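Local coordinates for carbohydrate kinase, FGGY (Novosphingobium aromaticivorans, PDB 3H6E), which probably transfers a phosphate group to a sugar substrate as a carbohydrate kinase of the FGGY family, at residues T16-S21 / R35-L40; R46-P51 / P93-Q98; A147-W152 / A196-I201; T161-S166 / P200-G205. All blocks are in the same frame, centred on the assembly; numbering follows the deposited sequence.

Interaction 1: residues T16-S21 / R35-L40; sequences TLSKVS and RPSIPL
Residues 16-18 run antiparallel to 35-37, with Leu17 opposite Pro36 as a non-hydrogen-bonded pair, their CA atoms 4.7 Å apart. A proline fits this position because its missing N-H would not have pointed across the pair. Hydrogen bonds flank it: Ser37 N donates to Thr16 O over 3.1 Å, and Ser18 N donates to Arg35 O over 3.2 Å, both from above the carbonyl plane. Ser18 OG is set between its own backbone N and carbonyl carbon (chi1 50°), which swings the hydroxyl onto Arg35 O; Ser18 OG and Arg35 O are 2.8 Å apart, within the carbonyl plane. One residue thus grips this oxygen twice. Arg35 CD passes 3.9 Å from Ser18 OG before the bent chain carries the guanidinium off to a salt bridge with Asp52. On the sheet face of Leu17 and Pro36, Leu17 CD2 rests 3.9 Å from Pro36 CA. An alanine at Ser18 would lose the hydroxyl bond and would probably hold the Arg35 carbonyl less firmly. The pairing belongs to the beta hairpin of strands 17-23 and 29-36, which forms one margin of the mixed sheet of an actin-like ATPase fold.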
# COMPACT_ATOMS: atom_id res chain seq x y z
N THR A 16 9.82 0.76 -6.79
CA THR A 16 10.43 1.64 -7.79
C THR A 16 11.54 2.50 -7.19
O THR A 16 12.47 2.91 -7.90
CB THR A 16 9.38 2.53 -8.49
OG1 THR A 16 8.91 3.54 -7.58
CG2 THR A 16 8.20 1.69 -8.96
N LEU A 17 11.44 2.79 -5.90
CA LEU A 17 12.45 3.61 -5.23
C LEU A 17 12.92 3.00 -3.92
O LEU A 17 12.11 2.57 -3.10
CB LEU A 17 11.93 5.03 -4.98
CG LEU A 17 11.77 5.94 -6.21
CD1 LEU A 17 11.23 7.30 -5.80
CD2 LEU A 17 13.08 6.08 -6.95
N SER A 18 14.24 2.96 -3.74
CA SER A 18 14.82 2.56 -2.47
C SER A 18 15.41 3.78 -1.76
O SER A 18 16.24 4.50 -2.31
CB SER A 18 15.89 1.48 -2.67
OG SER A 18 16.82 1.84 -3.67
N LYS A 19 14.96 4.01 -0.53
CA LYS A 19 15.34 5.20 0.21
C LYS A 19 15.93 4.85 1.57
O LYS A 19 15.35 4.08 2.33
CB LYS A 19 14.12 6.10 0.42
CG LYS A 19 13.16 6.15 -0.76
CD LYS A 19 12.08 7.20 -0.56
CE LYS A 19 11.31 7.46 -1.85
NZ LYS A 19 10.39 8.63 -1.73
N VAL A 20 17.09 5.41 1.87
CA VAL A 20 17.66 5.31 3.20
C VAL A 20 17.61 6.69 3.86
O VAL A 20 17.95 7.69 3.24
CB VAL A 20 19.11 4.80 3.17
CG1 VAL A 20 19.65 4.67 4.59
CG2 VAL A 20 19.18 3.47 2.44
N SER A 21 17.16 6.73 5.11
CA SER A 21 16.88 8.00 5.76
C SER A 21 17.38 8.07 7.20
O SER A 21 17.28 7.10 7.96
CB SER A 21 15.38 8.29 5.72
OG SER A 21 14.63 7.18 6.18
N ARG A 35 17.56 6.13 -4.85
CA ARG A 35 18.15 5.34 -5.92
C ARG A 35 17.09 4.43 -6.54
O ARG A 35 16.56 3.55 -5.86
CB ARG A 35 19.29 4.49 -5.37
CG ARG A 35 19.80 3.43 -6.31
CD ARG A 35 20.25 2.21 -5.54
NE ARG A 35 21.35 1.52 -6.19
CZ ARG A 35 21.64 0.24 -6.02
NH1 ARG A 35 20.89 -0.51 -5.21
NH2 ARG A 35 22.67 -0.30 -6.65
N PRO A 36 16.79 4.63 -7.82
CA PRO A 36 15.79 3.79 -8.49
C PRO A 36 16.16 2.31 -8.37
O PRO A 36 17.35 2.00 -8.28
CB PRO A 36 15.86 4.24 -9.95
CG PRO A 36 16.43 5.62 -9.90
CD PRO A 36 17.38 5.62 -8.74
N SER A 37 15.17 1.43 -8.38
CA SER A 37 15.42 0.00 -8.27
C SER A 37 15.38 -0.65 -9.65
O SER A 37 14.30 -0.82 -10.23
CB SER A 37 14.37 -0.65 -7.37
OG SER A 37 14.01 0.20 -6.29
N ILE A 38 16.54 -1.00 -10.18
CA ILE A 38 16.62 -1.63 -11.50
C ILE A 38 16.47 -3.15 -11.38
O ILE A 38 17.02 -3.76 -10.46
CB ILE A 38 17.93 -1.29 -12.24
CG1 ILE A 38 18.99 -2.38 -12.03
CG2 ILE A 38 18.45 0.08 -11.79
CD1 ILE A 38 20.32 -2.07 -12.68
N PRO A 39 15.72 -3.76 -12.30
CA PRO A 39 15.50 -5.21 -12.29
C PRO A 39 16.78 -5.98 -12.58
O PRO A 39 17.73 -5.42 -13.13
CB PRO A 39 14.49 -5.42 -13.43
CG PRO A 39 13.85 -4.09 -13.64
CD PRO A 39 14.94 -3.09 -13.36
N LEU A 40 16.79 -7.26 -12.21
CA LEU A 40 17.94 -8.12 -12.42
C LEU A 40 17.54 -9.30 -13.30
O LEU A 40 16.65 -10.07 -12.95
CB LEU A 40 18.47 -8.64 -11.09
CG LEU A 40 19.70 -9.56 -11.13
CD1 LEU A 40 20.94 -8.80 -10.69
CD2 LEU A 40 19.47 -10.77 -10.25

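Interaction 2: residues R46-P51 / P93-Q98; sequences RRLDAP and PLDYEQ
Gln98 has CG anti to its backbone N (chi1 164°) and then folds at chi2 (61°), so that its amide oxygen turns back to the start of the other segment. There Arg46 N donates to Gln98 OE1 over 3.1 Å in an almost straight bond (177°), from above the amide plane. Asp95 CB packs 3.7 Å from Arg46 CB. The Arg46 chain bends at chi2 and chi3 and brings its guanidinium across the turn, with Glu97 O and Gln98 N over one face and Arg46 NH2 3.5 Å from Glu97 CB.

Two backbone bonds enclose the bridged pair Arg47 and Leu94: Asp95 N donates to Arg46 O, and Leu48 N to Pro93 O, each over 2.8 Å between the named atoms. Arg47 lies alongside Leu94, pointing the same way, with Leu94 CD1 over one face of its guanidinium near the rim; Arg47 NE is bonded to the carbonyl of Pro92. Leu48 CD2 lies 4.2 Å from Pro93 CB and Ala50 CB 4.0 Å from Pro93 CD, so apolar packing on Pro93 continues into the first turn of helix 50-63.

With CG anti to its backbone N, Asp95 directs its carboxylate to Glu97: OD1 uses its anti lone pair to accept from Glu97 N at 2.7 Å and also pairs with Lys15, a charge likely to favour the ionised carboxylate. This is an Asx turn overlapping a type I beta turn from Asp95 to Gln98, joined through a single beta bridge to the residues that lead into helix 50-63, where Asp49 is the N-cap.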
# COMPACT_ATOMS: atom_id res chain seq x y z
N ARG A 46 12.87 -11.84 -14.31
CA ARG A 46 13.14 -10.59 -13.62
C ARG A 46 13.21 -10.78 -12.11
O ARG A 46 12.37 -11.46 -11.52
CB ARG A 46 12.10 -9.53 -13.99
CG ARG A 46 12.46 -8.74 -15.25
CD ARG A 46 11.27 -8.60 -16.18
NE ARG A 46 10.24 -7.70 -15.67
CZ ARG A 46 9.00 -7.64 -16.15
NH1 ARG A 46 8.63 -8.42 -17.16
NH2 ARG A 46 8.12 -6.79 -15.62
N ARG A 47 14.21 -10.18 -11.49
CA ARG A 47 14.47 -10.37 -10.07
C ARG A 47 14.65 -9.05 -9.34
O ARG A 47 15.09 -8.06 -9.93
CB ARG A 47 15.73 -11.22 -9.87
CG ARG A 47 15.82 -12.42 -10.81
CD ARG A 47 14.88 -13.53 -10.38
NE ARG A 47 15.52 -14.47 -9.47
CZ ARG A 47 15.74 -15.75 -9.76
NH1 ARG A 47 15.35 -16.24 -10.92
NH2 ARG A 47 16.33 -16.54 -8.88
N LEU A 48 14.31 -9.03 -8.06
CA LEU A 48 14.72 -7.95 -7.17
C LEU A 48 16.23 -8.07 -7.00
O LEU A 48 16.75 -9.16 -6.76
CB LEU A 48 14.03 -8.08 -5.81
CG LEU A 48 12.69 -7.36 -5.62
CD1 LEU A 48 11.94 -7.20 -6.94
CD2 LEU A 48 11.84 -8.09 -4.60
N ASP A 49 16.93 -6.95 -7.15
CA ASP A 49 18.39 -6.98 -7.09
C ASP A 49 18.88 -6.92 -5.65
O ASP A 49 19.34 -5.88 -5.19
CB ASP A 49 18.99 -5.84 -7.91
CG ASP A 49 20.45 -6.07 -8.24
OD1 ASP A 49 21.07 -6.96 -7.61
OD2 ASP A 49 20.97 -5.36 -9.13
N ALA A 50 18.79 -8.05 -4.95
CA ALA A 50 19.18 -8.12 -3.55
C ALA A 50 20.67 -7.91 -3.31
O ALA A 50 21.05 -7.05 -2.52
CB ALA A 50 18.72 -9.45 -2.94
N PRO A 51 21.53 -8.69 -3.99
CA PRO A 51 22.97 -8.55 -3.74
C PRO A 51 23.42 -7.11 -3.89
O PRO A 51 24.10 -6.57 -3.03
CB PRO A 51 23.60 -9.41 -4.84
CG PRO A 51 22.53 -10.36 -5.25
CD PRO A 51 21.24 -9.62 -5.09
N PRO A 93 15.26 -12.70 -5.08
CA PRO A 93 13.82 -12.92 -5.14
C PRO A 93 13.26 -12.51 -6.49
O PRO A 93 13.84 -11.67 -7.18
CB PRO A 93 13.26 -12.01 -4.05
CG PRO A 93 14.40 -11.82 -3.11
CD PRO A 93 15.62 -11.79 -3.98
N LEU A 94 12.14 -13.11 -6.87
CA LEU A 94 11.49 -12.80 -8.13
C LEU A 94 10.89 -11.40 -8.09
O LEU A 94 10.40 -10.96 -7.05
CB LEU A 94 10.38 -13.81 -8.43
CG LEU A 94 10.78 -15.23 -8.85
CD1 LEU A 94 11.85 -15.80 -7.94
CD2 LEU A 94 9.55 -16.14 -8.86
N ASP A 95 10.94 -10.70 -9.22
CA ASP A 95 10.20 -9.46 -9.40
C ASP A 95 8.74 -9.84 -9.51
O ASP A 95 8.39 -10.70 -10.32
CB ASP A 95 10.67 -8.77 -10.68
CG ASP A 95 10.10 -7.37 -10.84
OD1 ASP A 95 8.86 -7.21 -10.79
OD2 ASP A 95 10.89 -6.43 -11.04
N TYR A 96 7.87 -9.24 -8.70
CA TYR A 96 6.47 -9.65 -8.72
C TYR A 96 5.80 -9.33 -10.05
O TYR A 96 4.73 -9.86 -10.36
CB TYR A 96 5.67 -9.13 -7.52
CG TYR A 96 5.41 -7.63 -7.46
CD1 TYR A 96 4.68 -6.98 -8.45
CD2 TYR A 96 5.85 -6.87 -6.38
CE1 TYR A 96 4.43 -5.62 -8.39
CE2 TYR A 96 5.60 -5.52 -6.30
CZ TYR A 96 4.89 -4.89 -7.31
OH TYR A 96 4.65 -3.54 -7.23
N GLU A 97 6.44 -8.49 -10.85
CA GLU A 97 5.94 -8.18 -12.18
C GLU A 97 6.38 -9.21 -13.21
O GLU A 97 5.92 -9.20 -14.35
CB GLU A 97 6.35 -6.77 -12.62
CG GLU A 97 5.78 -5.66 -11.76
CD GLU A 97 5.57 -4.37 -12.53
OE1 GLU A 97 6.12 -3.33 -12.10
OE2 GLU A 97 4.86 -4.39 -13.55
N GLN A 98 7.28 -10.11 -12.80
CA GLN A 98 7.70 -11.20 -13.68
C GLN A 98 6.53 -12.12 -14.01
O GLN A 98 5.81 -12.57 -13.11
CB GLN A 98 8.84 -12.02 -13.06
CG GLN A 98 9.06 -13.37 -13.74
CD GLN A 98 9.43 -13.26 -15.21
OE1 GLN A 98 10.13 -12.33 -15.62
NE2 GLN A 98 8.96 -14.21 -16.02

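Interaction 3: residues A147-W152 / A196-I201; sequences ATLLPW and ARFAPI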
# COMPACT_ATOMS: atom_id res chain seq x y z
N ALA A 147 14.62 -24.59 2.34
CA ALA A 147 14.65 -23.14 2.47
C ALA A 147 13.94 -22.62 3.71
O ALA A 147 12.95 -23.20 4.17
CB ALA A 147 14.05 -22.49 1.23
N THR A 148 14.47 -21.55 4.27
CA THR A 148 13.74 -20.73 5.21
C THR A 148 13.10 -19.61 4.42
O THR A 148 13.77 -18.95 3.62
CB THR A 148 14.66 -20.14 6.29
OG1 THR A 148 15.14 -21.20 7.12
CG2 THR A 148 13.90 -19.12 7.14
N LEU A 149 11.80 -19.40 4.61
CA LEU A 149 11.10 -18.35 3.89
C LEU A 149 10.93 -17.12 4.77
O LEU A 149 10.84 -17.23 5.99
CB LEU A 149 9.76 -18.86 3.37
CG LEU A 149 9.91 -19.84 2.20
CD1 LEU A 149 8.57 -20.37 1.74
CD2 LEU A 149 10.66 -19.17 1.06
N LEU A 150 10.87 -15.96 4.13
CA LEU A 150 11.03 -14.71 4.85
C LEU A 150 10.67 -13.53 3.94
O LEU A 150 11.26 -13.36 2.87
CB LEU A 150 12.49 -14.62 5.31
CG LEU A 150 12.93 -13.55 6.31
CD1 LEU A 150 14.25 -13.94 6.94
CD2 LEU A 150 13.07 -12.26 5.58
N PRO A 151 9.70 -12.72 4.37
CA PRO A 151 9.23 -11.59 3.55
C PRO A 151 10.37 -10.64 3.17
O PRO A 151 11.39 -10.60 3.84
CB PRO A 151 8.23 -10.89 4.46
CG PRO A 151 7.77 -11.94 5.41
CD PRO A 151 8.97 -12.81 5.64
N TRP A 152 10.15 -9.87 2.10
CA TRP A 152 11.15 -8.94 1.57
C TRP A 152 11.65 -7.95 2.61
O TRP A 152 12.86 -7.77 2.78
CB TRP A 152 10.55 -8.22 0.36
CG TRP A 152 11.40 -7.15 -0.27
CD1 TRP A 152 11.06 -5.84 -0.44
CD2 TRP A 152 12.70 -7.31 -0.84
NE1 TRP A 152 12.08 -5.17 -1.08
CE2 TRP A 152 13.10 -6.05 -1.34
CE3 TRP A 152 13.58 -8.39 -0.98
CZ2 TRP A 152 14.33 -5.84 -1.95
CZ3 TRP A 152 14.80 -8.18 -1.59
CH2 TRP A 152 15.16 -6.92 -2.07
N ALA A 196 5.46 -24.09 7.26
CA ALA A 196 6.52 -24.64 8.09
C ALA A 196 7.90 -24.11 7.69
O ALA A 196 8.85 -24.18 8.48
CB ALA A 196 6.50 -26.17 8.03
N ARG A 197 8.00 -23.57 6.48
CA ARG A 197 9.27 -23.05 5.99
C ARG A 197 9.55 -21.61 6.44
O ARG A 197 10.69 -21.15 6.39
CB ARG A 197 9.31 -23.09 4.46
CG ARG A 197 9.12 -24.47 3.85
CD ARG A 197 9.10 -24.35 2.33
NE ARG A 197 8.78 -25.60 1.66
CZ ARG A 197 8.62 -25.72 0.34
NH1 ARG A 197 8.73 -24.65 -0.44
NH2 ARG A 197 8.33 -26.90 -0.19
N PHE A 198 8.52 -20.91 6.89
CA PHE A 198 8.65 -19.50 7.27
C PHE A 198 9.39 -19.25 8.59
O PHE A 198 9.20 -19.97 9.57
CB PHE A 198 7.28 -18.81 7.29
CG PHE A 198 6.85 -18.28 5.95
CD1 PHE A 198 7.14 -16.98 5.59
CD2 PHE A 198 6.18 -19.09 5.05
CE1 PHE A 198 6.75 -16.48 4.36
CE2 PHE A 198 5.79 -18.60 3.82
CZ PHE A 198 6.08 -17.29 3.47
N ALA A 199 10.22 -18.21 8.60
CA ALA A 199 10.87 -17.76 9.82
C ALA A 199 9.81 -17.37 10.85
O ALA A 199 8.75 -16.86 10.49
CB ALA A 199 11.77 -16.59 9.51
N PRO A 200 10.11 -17.60 12.14
CA PRO A 200 9.14 -17.33 13.21
C PRO A 200 8.56 -15.93 13.11
O PRO A 200 9.30 -14.97 12.92
CB PRO A 200 9.97 -17.48 14.48
CG PRO A 200 11.05 -18.44 14.10
CD PRO A 200 11.37 -18.14 12.66
N ILE A 201 7.24 -15.82 13.21
CA ILE A 201 6.57 -14.53 13.13
C ILE A 201 6.85 -13.66 14.35
O ILE A 201 6.77 -14.11 15.49
CB ILE A 201 5.05 -14.68 12.94
CG1 ILE A 201 4.74 -15.11 11.50
CG2 ILE A 201 4.35 -13.37 13.27
CD1 ILE A 201 3.28 -15.40 11.24
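Leu149 meets the Phe198 ring squarely from one side: its CB stands 3.7 Å from the centroid of the Phe198 ring and only 2° off the ring normal, a CH-pi contact over the middle of the face. The two side chains cross obliquely, and Leu149 CG, anti to the carbonyl carbon, carries the branch outward until CD1 lies 3.9 Å from Phe198 CE2. The same methyl group faces the neighbouring residue, because Leu149 and Arg197 lie side by side and point the same way. Leu149 CD1 is 3.9 Å from Arg197 CB, while the extended Arg197 chain leads its charged end off to a salt bridge with Asp137. At the edge of the Phe198 ring, near its plane, is Pro151 CD. Phe185 meets the Phe198 ring from outside the two segments.

On the other side of the strand, Thr148 CG2 and Ala199 CB approach to 4.1 Å. A single backbone bridge between Leu149 and Phe198 sets the register of these side chains. Leu149 N donates to Arg197 O over 2.7 Å from well above the carbonyl plane. Ala199 N returns a bond of 2.9 Å to Leu149 O, coming in nearly along the C=O axis, and Phe198 CA adds a C-H contact to that oxygen.

Segment 196-201 thus runs beside strand 148-151, which pairs with strand 81-85. Chemically, the contact is apolar where side chains meet and polar only along the backbone: both the N-H and the carbonyl of buried Leu149 are satisfied by the opposite segment, and the charge of Arg197 is probably balanced by Asp137, outside the contact.

Interaction 4: residues T161-S166 / P200-G205; sequences TGRAVS and PIVRAG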
# COMPACT_ATOMS: atom_id res chain seq x y z
N THR A 161 21.52 -8.57 10.63
CA THR A 161 21.33 -9.13 11.96
C THR A 161 21.61 -10.63 12.07
O THR A 161 21.88 -11.14 13.16
CB THR A 161 19.90 -8.86 12.46
OG1 THR A 161 19.91 -8.56 13.86
CG2 THR A 161 19.01 -10.06 12.20
N GLY A 162 21.55 -11.34 10.95
CA GLY A 162 21.76 -12.78 10.95
C GLY A 162 20.55 -13.57 11.41
O GLY A 162 20.49 -14.78 11.20
N ARG A 163 19.59 -12.91 12.04
CA ARG A 163 18.39 -13.58 12.48
C ARG A 163 17.25 -13.45 11.48
O ARG A 163 16.87 -12.34 11.10
CB ARG A 163 17.93 -13.08 13.86
CG ARG A 163 16.70 -13.80 14.38
CD ARG A 163 16.64 -13.82 15.90
NE ARG A 163 15.82 -12.75 16.45
CZ ARG A 163 14.58 -12.91 16.90
NH1 ARG A 163 14.01 -14.11 16.88
NH2 ARG A 163 13.90 -11.88 17.38
N ALA A 164 16.72 -14.59 11.06
CA ALA A 164 15.57 -14.62 10.17
C ALA A 164 14.28 -14.53 10.97
O ALA A 164 14.11 -15.20 11.99
CB ALA A 164 15.59 -15.90 9.34
N VAL A 165 13.36 -13.70 10.49
CA VAL A 165 12.07 -13.50 11.13
C VAL A 165 11.02 -13.16 10.07
O VAL A 165 11.36 -12.74 8.97
CB VAL A 165 12.15 -12.39 12.20
CG1 VAL A 165 10.81 -11.72 12.40
CG2 VAL A 165 12.68 -12.96 13.52
N SER A 166 9.75 -13.36 10.40
CA SER A 166 8.67 -12.90 9.53
C SER A 166 7.84 -11.84 10.23
O SER A 166 7.86 -11.73 11.45
CB SER A 166 7.78 -14.08 9.11
OG SER A 166 8.49 -14.97 8.27
N PRO A 200 10.11 -17.60 12.14
CA PRO A 200 9.14 -17.33 13.21
C PRO A 200 8.56 -15.93 13.11
O PRO A 200 9.30 -14.97 12.92
CB PRO A 200 9.97 -17.48 14.48
CG PRO A 200 11.05 -18.44 14.10
CD PRO A 200 11.37 -18.14 12.66
N ILE A 201 7.24 -15.82 13.21
CA ILE A 201 6.57 -14.53 13.13
C ILE A 201 6.85 -13.66 14.35
O ILE A 201 6.77 -14.11 15.49
CB ILE A 201 5.05 -14.68 12.94
CG1 ILE A 201 4.74 -15.11 11.50
CG2 ILE A 201 4.35 -13.37 13.27
CD1 ILE A 201 3.28 -15.40 11.24
N VAL A 202 7.19 -12.40 14.08
CA VAL A 202 7.50 -11.42 15.12
C VAL A 202 6.71 -10.15 14.83
O VAL A 202 6.21 -9.97 13.71
CB VAL A 202 9.02 -11.14 15.16
CG1 VAL A 202 9.32 -9.66 15.29
CG2 VAL A 202 9.69 -11.94 16.26
N ARG A 203 6.56 -9.30 15.83
CA ARG A 203 5.86 -8.03 15.65
C ARG A 203 6.79 -6.97 15.08
O ARG A 203 7.95 -6.86 15.49
CB ARG A 203 5.21 -7.59 16.96
CG ARG A 203 4.30 -8.66 17.53
CD ARG A 203 3.66 -8.27 18.85
NE ARG A 203 2.46 -7.46 18.68
CZ ARG A 203 1.34 -7.89 18.09
NH1 ARG A 203 1.27 -9.12 17.59
NH2 ARG A 203 0.30 -7.07 17.99
N ALA A 204 6.28 -6.19 14.13
CA ALA A 204 7.06 -5.21 13.38
C ALA A 204 7.97 -4.34 14.25
O ALA A 204 9.06 -3.95 13.83
CB ALA A 204 6.14 -4.32 12.53
N GLY A 205 7.52 -4.02 15.46
CA GLY A 205 8.27 -3.17 16.35
C GLY A 205 9.25 -3.90 17.24
O GLY A 205 10.07 -3.28 17.92
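This contact is a short parallel beta pairing in the N-terminal domain of the FGGY kinase, where the end of the loop after helix 152-159 joins strand 201-202 in a two-stranded sheet. Ser166 and Ile201 form the bridge, with their CA atoms 4.5 Å apart. Ser166 N donates to Pro200 O over 3.0 Å from above the carbonyl plane, whereas Val202 N reaches Ser166 O over 2.8 Å within the plane of that carbonyl. On one face of the pairing, Ser166 CB touches Ile201 CG1 at 4.0 Å, and the Ser166 hydroxyl is bonded to the carbonyl of Ala199.

Val165 and Val202 cross at about a right angle. Val165 CG1, anti to its backbone N (chi1 153°), presses onto Val202 CB at only 3.3 Å, tight packing that goes with an eclipsed-leaning chi1 of 136° at Val202. An alanine at Val165 would remove both methyl branches and would probably loosen the fit against Val202. The second branch also meets Arg163, whose NE is bonded to the carbonyl of Val208: Val165 CG2 lies 3.8 Å above one face of the guanidinium, displaced toward the rim.

From the N terminus, interaction 1 closes the first hairpin, and the chain passes almost directly into interaction 2, where Leu40 N probably bonds Arg47 O and Leu40 packs on Asp49. Interaction 2 then closes a longer loop, bringing 93-98 back to the start of helix 50-63. Interactions 3 and 4 come later and cross each other, since 161-166 falls between the segments of 147-152/196-201, and both end on a run that shares Pro200 and Ile201. Trp152 joins the two halves, packing against Leu48 and Pro93 of interaction 2. Together the contacts tie the hairpin margin of the large sheet, through the residues leading into helix 50-63 and Trp152, to the small sheets around strands 148-151 and 201-202.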